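PDB 2VSO: eukaryotic initiation factor 4F subunit P150 from Saccharomyces cerevisiae, which forms part of the eIF4F complex on the mRNA cap and stimulates translation initiation, here represented by its middle, eIF4A-binding domain. Local coordinates for residues W141-P146 / E211-S216; H91-Y96 / L176-G181; K192-C197 / E226-D231; H127-R132 / L186-G191. One frame throughout, in Å; residues are numbered along the deposited sequence.

In the fold
All four contacts lie within the all-helical MIF4G domain. Contact 2 is the most central, about 5 Å from the centre of the chain to its own centre, whereas contacts 3 and 1 lie about 14 and 16 Å out. Contact 1, though buried, is polar: a loop carboxylate meets a helix hydroxyl. Contact 2 mixes serine and backbone oxygen with an aromatic ring, contact 3 is mainly aromatic and only partly buried, and contact 4 is purely aliphatic. Contacts 1 and 3 use opposite ends of helix 211-228. Helix 163-185 links the others: contact 2 uses its body, contact 4 the turn behind it, and that turn leads into helix 191-206 of contact 3.

Contact 1. Residues W141-P146 / E211-S216; sequences WTDKLP and EETLES
Asp143 and Thr213 meet chiefly through their side-chain oxygens: OD1 of Asp143 lies 2.9 Å from OG1 of Thr213, close enough for a weak hydrogen bond, between two buried residues. The backbones stay well apart, with the CA atoms of Asp143 and Thr213 separated by 7.2 Å, and the aspartate spans the gap because its CG stands anti to the backbone N (chi1 180°), which carries the carboxylate across to the helix. The same hydroxyl has a second polar neighbour. A water accepts the indole N-H of Trp141, 3.0 Å from NE1, and lies 3.3 Å from OG1 of Thr213, so that Trp141 reaches the helix indirectly. Further out, OD1 of Asp143 is also hydrogen-bonded to OG of Ser210, just ahead of the helix, while its backbone O takes a bond from NZ of Lys170. Trp141 in turn makes a cation-pi contact with Arg200. With an alanine here, Ser210 OG would probably lose its carboxylate partner and Thr213 OG1 the oxygen beside it, leaving the loop less firmly held to the helix. A short aspartate suits the place, since its OD1 can bond Ser210 while lying beside the hydroxyl of Thr213. The arrangement is that of an interhelical loop, the one following helix 122-139, pinned by a carboxylate to the start of a later helix in the MIF4G domain.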
loop_
_atom_site.group_PDB
_atom_site.type_symbol
_atom_site.label_atom_id
_atom_site.label_comp_id
_atom_site.label_asym_id
_atom_site.label_seq_id
_atom_site.Cartn_x
_atom_site.Cartn_y
_atom_site.Cartn_z
ATOM N N TRP C 141 -8.668 -15.882 19.301
ATOM C CA TRP C 141 -9.238 -14.625 18.824
ATOM C C TRP C 141 -10.644 -14.876 18.272
ATOM O O TRP C 141 -11.026 -16.029 18.069
ATOM C CB TRP C 141 -8.323 -13.974 17.770
ATOM C CG TRP C 141 -8.318 -14.646 16.416
ATOM C CD1 TRP C 141 -9.151 -14.376 15.366
ATOM C CD2 TRP C 141 -7.426 -15.676 15.962
ATOM N NE1 TRP C 141 -8.846 -15.185 14.299
ATOM C CE2 TRP C 141 -7.793 -15.992 14.639
ATOM C CE3 TRP C 141 -6.363 -16.371 16.553
ATOM C CZ2 TRP C 141 -7.138 -16.973 13.895
ATOM C CZ3 TRP C 141 -5.708 -17.337 15.807
ATOM C CH2 TRP C 141 -6.096 -17.623 14.485
ATOM N N THR C 142 -11.420 -13.812 18.057
ATOM C CA THR C 142 -12.760 -13.961 17.478
ATOM C C THR C 142 -12.838 -13.392 16.062
ATOM O O THR C 142 -12.208 -12.379 15.755
ATOM C CB THR C 142 -13.876 -13.322 18.360
ATOM O OG1 THR C 142 -13.618 -11.924 18.541
ATOM C CG2 THR C 142 -13.969 -14.011 19.726
ATOM N N ASP C 143 -13.609 -14.049 15.202
ATOM C CA ASP C 143 -13.784 -13.573 13.835
ATOM C C ASP C 143 -14.742 -12.382 13.752
ATOM O O ASP C 143 -14.442 -11.380 13.101
ATOM C CB ASP C 143 -14.269 -14.699 12.919
ATOM C CG ASP C 143 -14.460 -14.234 11.487
ATOM O OD1 ASP C 143 -13.741 -13.300 11.073
ATOM O OD2 ASP C 143 -15.325 -14.795 10.780
ATOM N N LYS C 144 -15.893 -12.501 14.409
ATOM C CA LYS C 144 -16.902 -11.453 14.358
ATOM C C LYS C 144 -16.573 -10.320 15.306
ATOM O O LYS C 144 -16.377 -10.538 16.502
ATOM C CB LYS C 144 -18.288 -12.017 14.673
ATOM C CG LYS C 144 -18.867 -12.886 13.564
ATOM C CD LYS C 144 -20.337 -13.193 13.810
ATOM C CE LYS C 144 -20.540 -13.934 15.118
ATOM N NZ LYS C 144 -21.943 -14.410 15.259
ATOM N N LEU C 145 -16.510 -9.109 14.767
ATOM C CA LEU C 145 -16.198 -7.936 15.573
ATOM C C LEU C 145 -17.465 -7.136 15.867
ATOM O O LEU C 145 -18.388 -7.110 15.051
ATOM C CB LEU C 145 -15.166 -7.070 14.863
ATOM N N PRO C 146 -17.513 -6.487 17.032
ATOM C CA PRO C 146 -18.641 -5.622 17.374
ATOM C C PRO C 146 -18.654 -4.379 16.494
ATOM O O PRO C 146 -18.789 -4.475 15.272
ATOM C CB PRO C 146 -18.600 -5.228 18.836
ATOM N N GLU C 211 -14.672 -10.942 5.767
ATOM C CA GLU C 211 -13.861 -10.874 4.562
ATOM C C GLU C 211 -12.354 -10.977 4.830
ATOM O O GLU C 211 -11.608 -11.485 3.997
ATOM C CB GLU C 211 -14.228 -9.648 3.723
ATOM C CG GLU C 211 -15.551 -9.849 2.995
ATOM C CD GLU C 211 -15.805 -8.829 1.905
ATOM O OE1 GLU C 211 -15.071 -7.818 1.845
ATOM O OE2 GLU C 211 -16.751 -9.046 1.115
ATOM N N GLU C 212 -11.910 -10.519 5.994
ATOM C CA GLU C 212 -10.513 -10.677 6.382
ATOM C C GLU C 212 -10.131 -12.153 6.549
ATOM O O GLU C 212 -9.037 -12.565 6.174
ATOM C CB GLU C 212 -10.219 -9.917 7.675
ATOM C CG GLU C 212 -10.761 -8.502 7.702
ATOM C CD GLU C 212 -10.341 -7.768 8.950
ATOM O OE1 GLU C 212 -9.526 -8.331 9.713
ATOM O OE2 GLU C 212 -10.825 -6.636 9.170
ATOM N N THR C 213 -11.040 -12.945 7.107
ATOM C CA THR C 213 -10.794 -14.368 7.303
ATOM C C THR C 213 -10.669 -15.111 5.978
ATOM O O THR C 213 -9.733 -15.885 5.778
ATOM C CB THR C 213 -11.888 -15.011 8.181
ATOM O OG1 THR C 213 -11.688 -14.613 9.541
ATOM C CG2 THR C 213 -11.823 -16.508 8.106
ATOM N N LEU C 214 -11.621 -14.857 5.082
ATOM C CA LEU C 214 -11.629 -15.419 3.732
ATOM C C LEU C 214 -10.386 -15.025 2.951
ATOM O O LEU C 214 -9.798 -15.833 2.242
ATOM C CB LEU C 214 -12.852 -14.912 2.980
ATOM C CG LEU C 214 -14.191 -15.480 3.404
ATOM C CD1 LEU C 214 -15.285 -14.530 2.989
ATOM C CD2 LEU C 214 -14.364 -16.863 2.789
ATOM N N GLU C 215 -10.029 -13.755 3.059
ATOM C CA GLU C 215 -8.788 -13.238 2.514
ATOM C C GLU C 215 -7.629 -14.098 3.004
ATOM O O GLU C 215 -6.763 -14.501 2.235
ATOM C CB GLU C 215 -8.589 -11.806 3.008
ATOM C CG GLU C 215 -7.537 -11.031 2.266
ATOM C CD GLU C 215 -8.066 -10.464 0.970
ATOM O OE1 GLU C 215 -7.443 -10.725 -0.082
ATOM O OE2 GLU C 215 -9.107 -9.767 1.010
ATOM N N SER C 216 -7.634 -14.365 4.305
ATOM C CA SER C 216 -6.569 -15.089 4.975
ATOM C C SER C 216 -6.423 -16.508 4.443
ATOM O O SER C 216 -5.309 -16.955 4.179
ATOM C CB SER C 216 -6.835 -15.117 6.480
ATOM O OG SER C 216 -5.925 -15.964 7.162
HETATM O O HOH W 1 -10.502 -16.352 12.039
#

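Contact 2. Residues H91-Y96 / L176-G181; sequences HWSSMY and LVRFIG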
loop_
_atom_site.group_PDB
_atom_site.type_symbol
_atom_site.label_atom_id
_atom_site.label_comp_id
_atom_site.label_asym_id
_atom_site.label_seq_id
_atom_site.Cartn_x
_atom_site.Cartn_y
_atom_site.Cartn_z
ATOM N N HIS C 91 3.067 -7.886 6.124
ATOM C CA HIS C 91 3.679 -7.589 4.842
ATOM C C HIS C 91 5.093 -8.153 4.769
ATOM O O HIS C 91 5.613 -8.407 3.684
ATOM C CB HIS C 91 3.688 -6.078 4.573
ATOM C CG HIS C 91 4.169 -5.713 3.205
ATOM N ND1 HIS C 91 3.384 -5.847 2.076
ATOM C CD2 HIS C 91 5.359 -5.230 2.772
ATOM C CE1 HIS C 91 4.066 -5.459 1.015
ATOM N NE2 HIS C 91 5.271 -5.081 1.410
ATOM N N TRP C 92 5.712 -8.354 5.928
ATOM C CA TRP C 92 7.046 -8.936 5.972
ATOM C C TRP C 92 7.118 -10.348 6.594
ATOM O O TRP C 92 8.207 -10.888 6.760
ATOM C CB TRP C 92 8.007 -7.977 6.655
ATOM C CG TRP C 92 8.232 -6.739 5.863
ATOM C CD1 TRP C 92 8.662 -6.667 4.567
ATOM C CD2 TRP C 92 8.054 -5.381 6.296
ATOM N NE1 TRP C 92 8.763 -5.358 4.175
ATOM C CE2 TRP C 92 8.389 -4.542 5.224
ATOM C CE3 TRP C 92 7.637 -4.791 7.497
ATOM C CZ2 TRP C 92 8.327 -3.159 5.296
ATOM C CZ3 TRP C 92 7.576 -3.418 7.572
ATOM C CH2 TRP C 92 7.917 -2.618 6.481
ATOM N N SER C 93 5.967 -10.945 6.911
ATOM C CA SER C 93 5.910 -12.307 7.453
ATOM C C SER C 93 6.932 -13.279 6.858
ATOM O O SER C 93 7.436 -14.150 7.570
ATOM C CB SER C 93 4.510 -12.920 7.307
ATOM O OG SER C 93 3.768 -12.910 8.522
ATOM N N SER C 94 7.240 -13.137 5.572
ATOM C CA SER C 94 7.981 -14.171 4.845
ATOM C C SER C 94 9.477 -13.945 4.962
ATOM O O SER C 94 10.282 -14.876 4.884
ATOM C CB SER C 94 7.564 -14.210 3.369
ATOM O OG SER C 94 8.170 -13.146 2.664
ATOM N N MET C 95 9.829 -12.685 5.147
ATOM C CA MET C 95 11.197 -12.264 5.427
ATOM C C MET C 95 11.555 -12.625 6.875
ATOM O O MET C 95 12.664 -13.060 7.168
ATOM C CB MET C 95 11.305 -10.755 5.205
ATOM C CG MET C 95 12.653 -10.153 5.461
ATOM S SD MET C 95 12.444 -8.362 5.440
ATOM C CE MET C 95 11.900 -8.131 3.756
ATOM N N TYR C 96 10.598 -12.454 7.780
ATOM C CA TYR C 96 10.778 -12.875 9.158
ATOM C C TYR C 96 10.861 -14.386 9.212
ATOM O O TYR C 96 11.629 -14.953 9.989
ATOM C CB TYR C 96 9.616 -12.397 10.010
ATOM C CG TYR C 96 9.603 -10.912 10.219
ATOM C CD1 TYR C 96 10.707 -10.262 10.734
ATOM C CD2 TYR C 96 8.490 -10.155 9.892
ATOM C CE1 TYR C 96 10.700 -8.891 10.925
ATOM C CE2 TYR C 96 8.473 -8.794 10.092
ATOM C CZ TYR C 96 9.576 -8.170 10.609
ATOM O OH TYR C 96 9.563 -6.809 10.798
ATOM N N LEU C 176 -0.643 -14.249 12.338
ATOM C CA LEU C 176 0.049 -15.467 12.738
ATOM C C LEU C 176 -0.214 -16.648 11.809
ATOM O O LEU C 176 0.728 -17.322 11.401
ATOM C CB LEU C 176 -0.282 -15.840 14.177
ATOM C CG LEU C 176 0.035 -17.289 14.527
ATOM C CD1 LEU C 176 1.506 -17.454 14.935
ATOM C CD2 LEU C 176 -0.909 -17.744 15.620
ATOM N N VAL C 177 -1.480 -16.902 11.474
ATOM C CA VAL C 177 -1.807 -17.993 10.552
ATOM C C VAL C 177 -0.995 -17.795 9.294
ATOM O O VAL C 177 -0.517 -18.749 8.673
ATOM C CB VAL C 177 -3.293 -18.038 10.157
ATOM C CG1 VAL C 177 -4.170 -18.350 11.367
ATOM C CG2 VAL C 177 -3.684 -16.748 9.565
ATOM N N ARG C 178 -0.818 -16.532 8.940
ATOM C CA ARG C 178 -0.066 -16.175 7.763
ATOM C C ARG C 178 1.385 -16.554 7.933
ATOM O O ARG C 178 2.009 -17.095 7.020
ATOM C CB ARG C 178 -0.179 -14.677 7.512
ATOM C CG ARG C 178 0.869 -14.186 6.575
ATOM C CD ARG C 178 0.525 -12.862 5.963
ATOM N NE ARG C 178 1.240 -12.820 4.702
ATOM C CZ ARG C 178 1.045 -11.931 3.745
ATOM N NH1 ARG C 178 0.146 -10.972 3.903
ATOM N NH2 ARG C 178 1.759 -12.009 2.634
ATOM N N PHE C 179 1.904 -16.258 9.118
ATOM C CA PHE C 179 3.288 -16.516 9.465
ATOM C C PHE C 179 3.571 -18.010 9.578
ATOM O O PHE C 179 4.619 -18.483 9.143
ATOM C CB PHE C 179 3.624 -15.796 10.760
ATOM C CG PHE C 179 5.053 -15.912 11.159
ATOM C CD1 PHE C 179 6.058 -15.490 10.319
ATOM C CD2 PHE C 179 5.395 -16.437 12.393
ATOM C CE1 PHE C 179 7.384 -15.589 10.693
ATOM C CE2 PHE C 179 6.718 -16.537 12.771
ATOM C CZ PHE C 179 7.713 -16.109 11.919
ATOM N N ILE C 180 2.622 -18.741 10.149
ATOM C CA ILE C 180 2.674 -20.190 10.139
ATOM C C ILE C 180 2.901 -20.681 8.717
ATOM O O ILE C 180 3.727 -21.578 8.486
ATOM C CB ILE C 180 1.352 -20.819 10.614
ATOM C CG1 ILE C 180 1.011 -20.408 12.045
ATOM C CG2 ILE C 180 1.402 -22.324 10.457
ATOM C CD1 ILE C 180 2.084 -20.657 13.036
ATOM N N GLY C 181 2.143 -20.103 7.774
ATOM C CA GLY C 181 2.141 -20.547 6.389
ATOM C C GLY C 181 3.493 -20.369 5.725
ATOM O O GLY C 181 3.890 -21.152 4.876
#
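Ser93, in the first turn of helix 93-106, and Phe179, within helix 163-185, bring their backbones close together, with CA atoms 5.4 Å apart. So near an approach favours a small residue, and serine fills the place. Its OG rests against aliphatic carbon on two neighbouring residues, 3.7 Å from CB of Phe179 and likewise 3.7 Å from CG of Arg178; the hydroxyl itself makes a weak hydrogen bond to the backbone O of Ala86. Phe179 sends its ring outward with CG anti to the backbone N (chi1 -176°), which brings one ring edge under the helix 93-106 backbone. There the carbonyl O of Ser93 lies in the ring plane at that edge, 3.4 Å from CD1 of Phe179, where the slightly positive ring hydrogens suit an oxygen. CB of Tyr96 touches the neighbouring ring carbon, CE1 of Phe179, at 4.0 Å, coming in obliquely, while the phenol leads away to hydrogen-bond with Glu89. Arg178 runs extended from CG to NE past CB of Ser93, its aliphatic stem doing the packing. Helix 73-88 closes over the junction, with Phe83 edge-to-face against Phe179 and Ala86 touching both Tyr96 and Phe179. Trp92, at the N-cap position of helix 93-106, makes a cation-pi contact with a basic side chain of the other protein chain in the assembly, so this buried helix junction adjoins the interface between the two proteins.

Contact 3. Residues K192-C197 / E226-D231; sequences KMMFEC and EQFETD
Met194 and Phe228 mark the nearest backbone approach, with CA atoms 8.1 Å apart, between helix 191-206 and the weakly bonded end of helix 211-228, where the chain leaves the helix toward Asp231. Large side chains bridge so wide a gap. Phe228 holds CG anti to its backbone N (chi1 -170°) and points its ring across; the edge of that ring meets the face of Phe195 in a T-shaped pair, with ring centroids 4.8 Å apart and planes at 61°. CZ of Phe228 stands over the centre of the Phe195 ring, 3.6 Å above its plane. CD1 of Phe228 also touches CG of Met194 at 3.7 Å; the methionine chain then bends at chi2 and chi3, so its sulfur end leads away while its flexible stem fills in beside the aromatic. In the plane of the Phe195 ring, at its edge, the backbone O of Asp231 lies 3.4 Å from CZ of Phe195, so the ring serves one neighbour with its face and another with its edge. A serine in place of Phe195 would probably open a gap beside Phe228 and set that ring freer to turn. The carboxylate of Asp231 is hydrogen-bonded to OH of Tyr184, which ties the departing chain to helix 163-185. Around the pair, Leu245 of helix 242-257 touches both phenylalanines, Tyr184 packs on Met194 and Phe228, and Phe198, a turn further along helix 191-206, meets the Phe228 ring.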
loop_
_atom_site.group_PDB
_atom_site.type_symbol
_atom_site.label_atom_id
_atom_site.label_comp_id
_atom_site.label_asym_id
_atom_site.label_seq_id
_atom_site.Cartn_x
_atom_site.Cartn_y
_atom_site.Cartn_z
ATOM N N LYS C 192 1.223 -30.943 11.479
ATOM C CA LYS C 192 0.310 -30.988 12.618
ATOM C C LYS C 192 -0.148 -29.591 13.012
ATOM O O LYS C 192 -1.280 -29.407 13.456
ATOM C CB LYS C 192 0.933 -31.717 13.817
ATOM C CG LYS C 192 1.771 -30.843 14.750
ATOM C CD LYS C 192 2.119 -31.585 16.043
ATOM C CE LYS C 192 3.051 -30.772 16.939
ATOM N NZ LYS C 192 3.356 -31.476 18.221
ATOM N N MET C 193 0.726 -28.607 12.834
ATOM C CA MET C 193 0.385 -27.228 13.173
ATOM C C MET C 193 -0.390 -26.548 12.036
ATOM O O MET C 193 -1.157 -25.609 12.263
ATOM C CB MET C 193 1.638 -26.432 13.538
ATOM C CG MET C 193 1.351 -25.004 13.977
ATOM S SD MET C 193 0.748 -24.807 15.672
ATOM C CE MET C 193 2.234 -25.227 16.583
ATOM N N MET C 194 -0.185 -27.034 10.814
ATOM C CA MET C 194 -0.923 -26.560 9.653
ATOM C C MET C 194 -2.354 -27.125 9.661
ATOM O O MET C 194 -3.281 -26.505 9.142
ATOM C CB MET C 194 -0.187 -26.969 8.381
ATOM C CG MET C 194 -0.539 -26.172 7.149
ATOM S SD MET C 194 -0.005 -24.462 7.222
ATOM C CE MET C 194 -1.480 -23.700 7.868
ATOM N N PHE C 195 -2.535 -28.299 10.266
ATOM C CA PHE C 195 -3.869 -28.875 10.403
ATOM C C PHE C 195 -4.642 -28.065 11.416
ATOM O O PHE C 195 -5.838 -27.830 11.266
ATOM C CB PHE C 195 -3.814 -30.340 10.864
ATOM C CG PHE C 195 -3.615 -31.331 9.752
ATOM C CD1 PHE C 195 -2.354 -31.575 9.238
ATOM C CD2 PHE C 195 -4.691 -32.029 9.226
ATOM C CE1 PHE C 195 -2.171 -32.489 8.211
ATOM C CE2 PHE C 195 -4.513 -32.946 8.195
ATOM C CZ PHE C 195 -3.253 -33.176 7.691
ATOM N N GLU C 196 -3.945 -27.638 12.460
ATOM C CA GLU C 196 -4.603 -26.975 13.564
ATOM C C GLU C 196 -5.007 -25.615 13.062
ATOM O O GLU C 196 -6.027 -25.068 13.460
ATOM C CB GLU C 196 -3.654 -26.878 14.757
ATOM C CG GLU C 196 -4.336 -26.828 16.116
ATOM C CD GLU C 196 -3.334 -26.742 17.246
ATOM O OE1 GLU C 196 -3.425 -25.807 18.072
ATOM O OE2 GLU C 196 -2.438 -27.605 17.288
ATOM N N CYS C 197 -4.204 -25.097 12.145
ATOM C CA CYS C 197 -4.451 -23.801 11.514
ATOM C C CYS C 197 -5.686 -23.803 10.612
ATOM O O CYS C 197 -6.621 -23.026 10.828
ATOM C CB CYS C 197 -3.237 -23.386 10.710
ATOM S SG CYS C 197 -2.942 -21.661 10.766
ATOM N N GLU C 226 -0.548 -26.378 -2.271
ATOM C CA GLU C 226 0.052 -27.480 -3.010
ATOM C C GLU C 226 0.841 -28.402 -2.096
ATOM O O GLU C 226 0.599 -29.597 -2.062
ATOM C CB GLU C 226 0.959 -26.978 -4.135
ATOM C CG GLU C 226 1.463 -28.121 -5.021
ATOM C CD GLU C 226 2.232 -27.658 -6.255
ATOM O OE1 GLU C 226 2.332 -26.435 -6.494
ATOM O OE2 GLU C 226 2.740 -28.528 -6.995
ATOM N N GLN C 227 1.792 -27.830 -1.363
ATOM C CA GLN C 227 2.639 -28.582 -0.451
ATOM C C GLN C 227 1.836 -29.382 0.573
ATOM O O GLN C 227 2.133 -30.544 0.831
ATOM C CB GLN C 227 3.608 -27.636 0.245
ATOM C CG GLN C 227 4.240 -28.190 1.481
ATOM C CD GLN C 227 5.131 -27.185 2.162
ATOM O OE1 GLN C 227 5.176 -26.014 1.781
ATOM N NE2 GLN C 227 5.847 -27.635 3.183
ATOM N N PHE C 228 0.803 -28.757 1.126
ATOM C CA PHE C 228 -0.072 -29.392 2.112
ATOM C C PHE C 228 -0.846 -30.568 1.552
ATOM O O PHE C 228 -1.311 -31.424 2.296
ATOM C CB PHE C 228 -1.067 -28.379 2.669
ATOM C CG PHE C 228 -1.839 -28.880 3.850
ATOM C CD1 PHE C 228 -1.189 -29.195 5.040
ATOM C CD2 PHE C 228 -3.210 -29.021 3.783
ATOM C CE1 PHE C 228 -1.897 -29.652 6.138
ATOM C CE2 PHE C 228 -3.933 -29.478 4.877
ATOM C CZ PHE C 228 -3.277 -29.794 6.057
ATOM N N GLU C 229 -1.003 -30.587 0.236
ATOM C CA GLU C 229 -1.757 -31.632 -0.429
ATOM C C GLU C 229 -1.354 -32.991 0.120
ATOM O O GLU C 229 -2.199 -33.836 0.406
ATOM C CB GLU C 229 -1.508 -31.586 -1.933
ATOM C CG GLU C 229 -2.642 -32.146 -2.749
ATOM C CD GLU C 229 -3.908 -31.362 -2.550
ATOM O OE1 GLU C 229 -3.912 -30.172 -2.900
ATOM O OE2 GLU C 229 -4.895 -31.930 -2.046
ATOM N N THR C 230 -0.053 -33.177 0.288
ATOM C CA THR C 230 0.491 -34.455 0.704
ATOM C C THR C 230 1.195 -34.357 2.056
ATOM O O THR C 230 2.388 -34.081 2.115
ATOM C CB THR C 230 1.494 -34.947 -0.334
ATOM O OG1 THR C 230 2.501 -33.947 -0.523
ATOM C CG2 THR C 230 0.796 -35.190 -1.655
ATOM N N ASP C 231 0.458 -34.591 3.136
ATOM C CA ASP C 231 1.017 -34.433 4.472
ATOM C C ASP C 231 0.073 -35.024 5.514
ATOM O O ASP C 231 -1.121 -34.735 5.511
ATOM C CB ASP C 231 1.320 -32.952 4.764
ATOM C CG ASP C 231 2.331 -32.765 5.896
ATOM O OD1 ASP C 231 2.740 -33.770 6.504
ATOM O OD2 ASP C 231 2.723 -31.617 6.183
#

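Contact 4. Residues H127-R132 / L186-G191; sequences HYLVAR and LNLLTG
A Schellman motif ends helix 163-185, and the turn that follows lays Leu188 and Leu189 against Leu129 and Val130 of helix 122-139. In that motif Leu188 N bonds to Leu183 O and Asn187 N to Tyr184 O, with Asn187 as the C-prime residue; asparagine tolerates the positive phi (62°) required there. The leucines after it meet the helix differently. CD1 of Leu129 touches CB of Leu188 at 3.7 Å, a branch tip against the base of a side chain, and lies equally near the backbone O of Leu188. Leu189 uses its CD2 methyl, 3.9 Å from CG2 of Val130 and close to the CA of Val130 as well. The Val130 and Leu189 side chains run past one another in opposite directions. Valine suits this position: its CG2, anti to the carbonyl carbon, offers a methyl near the helix backbone, where a single branch of Leu189 can rest on both. Behind them, Leu129 packs on Cys100 and Val104 of helix 93-106, with Leu188 also on Cys100, and Leu189 folds back on Ile180 and Leu183. This is a capped helix end whose apolar turn residues rest against a neighbouring helix, joining successive antiparallel helices of the HEAT-like MIF4G fold.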
loop_
_atom_site.group_PDB
_atom_site.type_symbol
_atom_site.label_atom_id
_atom_site.label_comp_id
_atom_site.label_asym_id
_atom_site.label_seq_id
_atom_site.Cartn_x
_atom_site.Cartn_y
_atom_site.Cartn_z
ATOM N N HIS C 127 12.039 -27.007 17.546
ATOM C CA HIS C 127 11.106 -27.246 18.630
ATOM C C HIS C 127 10.644 -25.945 19.277
ATOM O O HIS C 127 9.486 -25.819 19.668
ATOM C CB HIS C 127 11.688 -28.166 19.692
ATOM C CG HIS C 127 10.848 -28.228 20.927
ATOM N ND1 HIS C 127 11.104 -27.455 22.036
ATOM C CD2 HIS C 127 9.714 -28.917 21.195
ATOM C CE1 HIS C 127 10.175 -27.683 22.949
ATOM N NE2 HIS C 127 9.326 -28.569 22.467
ATOM N N TYR C 128 11.551 -24.980 19.395
ATOM C CA TYR C 128 11.185 -23.648 19.869
ATOM C C TYR C 128 10.097 -22.984 18.995
ATOM O O TYR C 128 9.119 -22.429 19.514
ATOM C CB TYR C 128 12.416 -22.754 19.937
ATOM C CG TYR C 128 13.221 -22.881 21.197
ATOM C CD1 TYR C 128 13.428 -24.120 21.796
ATOM C CD2 TYR C 128 13.789 -21.768 21.788
ATOM C CE1 TYR C 128 14.172 -24.240 22.960
ATOM C CE2 TYR C 128 14.537 -21.877 22.950
ATOM C CZ TYR C 128 14.724 -23.117 23.530
ATOM O OH TYR C 128 15.467 -23.228 24.683
ATOM N N LEU C 129 10.267 -23.040 17.672
ATOM C CA LEU C 129 9.279 -22.464 16.759
ATOM C C LEU C 129 7.883 -23.046 16.998
ATOM O O LEU C 129 6.913 -22.311 17.182
ATOM C CB LEU C 129 9.684 -22.676 15.295
ATOM C CG LEU C 129 10.984 -22.030 14.821
ATOM C CD1 LEU C 129 11.228 -22.342 13.357
ATOM C CD2 LEU C 129 10.963 -20.543 15.052
ATOM N N VAL C 130 7.783 -24.368 16.990
ATOM C CA VAL C 130 6.501 -25.020 17.238
ATOM C C VAL C 130 5.892 -24.583 18.570
ATOM O O VAL C 130 4.751 -24.125 18.614
ATOM C CB VAL C 130 6.622 -26.559 17.226
ATOM C CG1 VAL C 130 5.267 -27.188 16.950
ATOM C CG2 VAL C 130 7.638 -27.003 16.186
ATOM N N ALA C 131 6.662 -24.718 19.646
ATOM C CA ALA C 131 6.192 -24.401 20.998
ATOM C C ALA C 131 5.641 -22.992 21.068
ATOM O O ALA C 131 4.671 -22.723 21.780
ATOM C CB ALA C 131 7.330 -24.583 22.040
ATOM N N ARG C 132 6.269 -22.091 20.324
ATOM C CA ARG C 132 5.830 -20.705 20.294
ATOM C C ARG C 132 4.598 -20.451 19.412
ATOM O O ARG C 132 3.885 -19.476 19.649
ATOM C CB ARG C 132 6.990 -19.785 19.905
ATOM C CG ARG C 132 6.607 -18.347 19.706
ATOM C CD ARG C 132 6.003 -17.774 20.951
ATOM N NE ARG C 132 6.941 -17.800 22.064
ATOM C CZ ARG C 132 6.585 -17.596 23.326
ATOM N NH1 ARG C 132 5.316 -17.358 23.616
ATOM N NH2 ARG C 132 7.490 -17.638 24.295
ATOM N N LEU C 186 8.910 -23.274 4.415
ATOM C CA LEU C 186 10.351 -23.488 4.489
ATOM C C LEU C 186 10.675 -24.751 5.279
ATOM O O LEU C 186 11.833 -25.013 5.574
ATOM C CB LEU C 186 11.041 -22.305 5.157
ATOM C CG LEU C 186 10.874 -20.895 4.600
ATOM C CD1 LEU C 186 11.400 -19.907 5.612
ATOM C CD2 LEU C 186 11.602 -20.730 3.293
ATOM N N ASN C 187 9.648 -25.523 5.627
ATOM C CA ASN C 187 9.822 -26.753 6.395
ATOM C C ASN C 187 10.420 -26.485 7.785
ATOM O O ASN C 187 11.256 -27.246 8.285
ATOM C CB ASN C 187 10.657 -27.775 5.613
ATOM C CG ASN C 187 10.072 -28.076 4.242
ATOM O OD1 ASN C 187 8.915 -28.475 4.127
ATOM N ND2 ASN C 187 10.874 -27.886 3.195
ATOM N N LEU C 188 9.986 -25.381 8.387
ATOM C CA LEU C 188 10.327 -25.047 9.755
ATOM C C LEU C 188 9.181 -25.418 10.710
ATOM O O LEU C 188 9.236 -25.148 11.912
ATOM C CB LEU C 188 10.660 -23.564 9.885
ATOM C CG LEU C 188 11.747 -22.997 8.975
ATOM C CD1 LEU C 188 12.077 -21.544 9.334
ATOM C CD2 LEU C 188 12.981 -23.845 9.061
ATOM N N LEU C 189 8.150 -26.049 10.160
ATOM C CA LEU C 189 7.033 -26.570 10.940
ATOM C C LEU C 189 6.486 -27.815 10.257
ATOM O O LEU C 189 6.585 -27.961 9.037
ATOM C CB LEU C 189 5.903 -25.545 11.079
ATOM C CG LEU C 189 6.035 -24.290 11.942
ATOM C CD1 LEU C 189 4.838 -23.370 11.740
ATOM C CD2 LEU C 189 6.152 -24.658 13.395
ATOM N N THR C 190 5.899 -28.702 11.052
ATOM C CA THR C 190 5.295 -29.920 10.536
ATOM C C THR C 190 3.839 -29.648 10.188
ATOM O O THR C 190 3.308 -28.580 10.499
ATOM C CB THR C 190 5.369 -31.083 11.560
ATOM O OG1 THR C 190 4.541 -30.789 12.695
ATOM C CG2 THR C 190 6.800 -31.300 12.022
ATOM N N GLY C 191 3.198 -30.622 9.549
ATOM C CA GLY C 191 1.809 -30.495 9.157
ATOM C C GLY C 191 0.856 -30.377 10.330
ATOM O O GLY C 191 -0.207 -29.777 10.199
#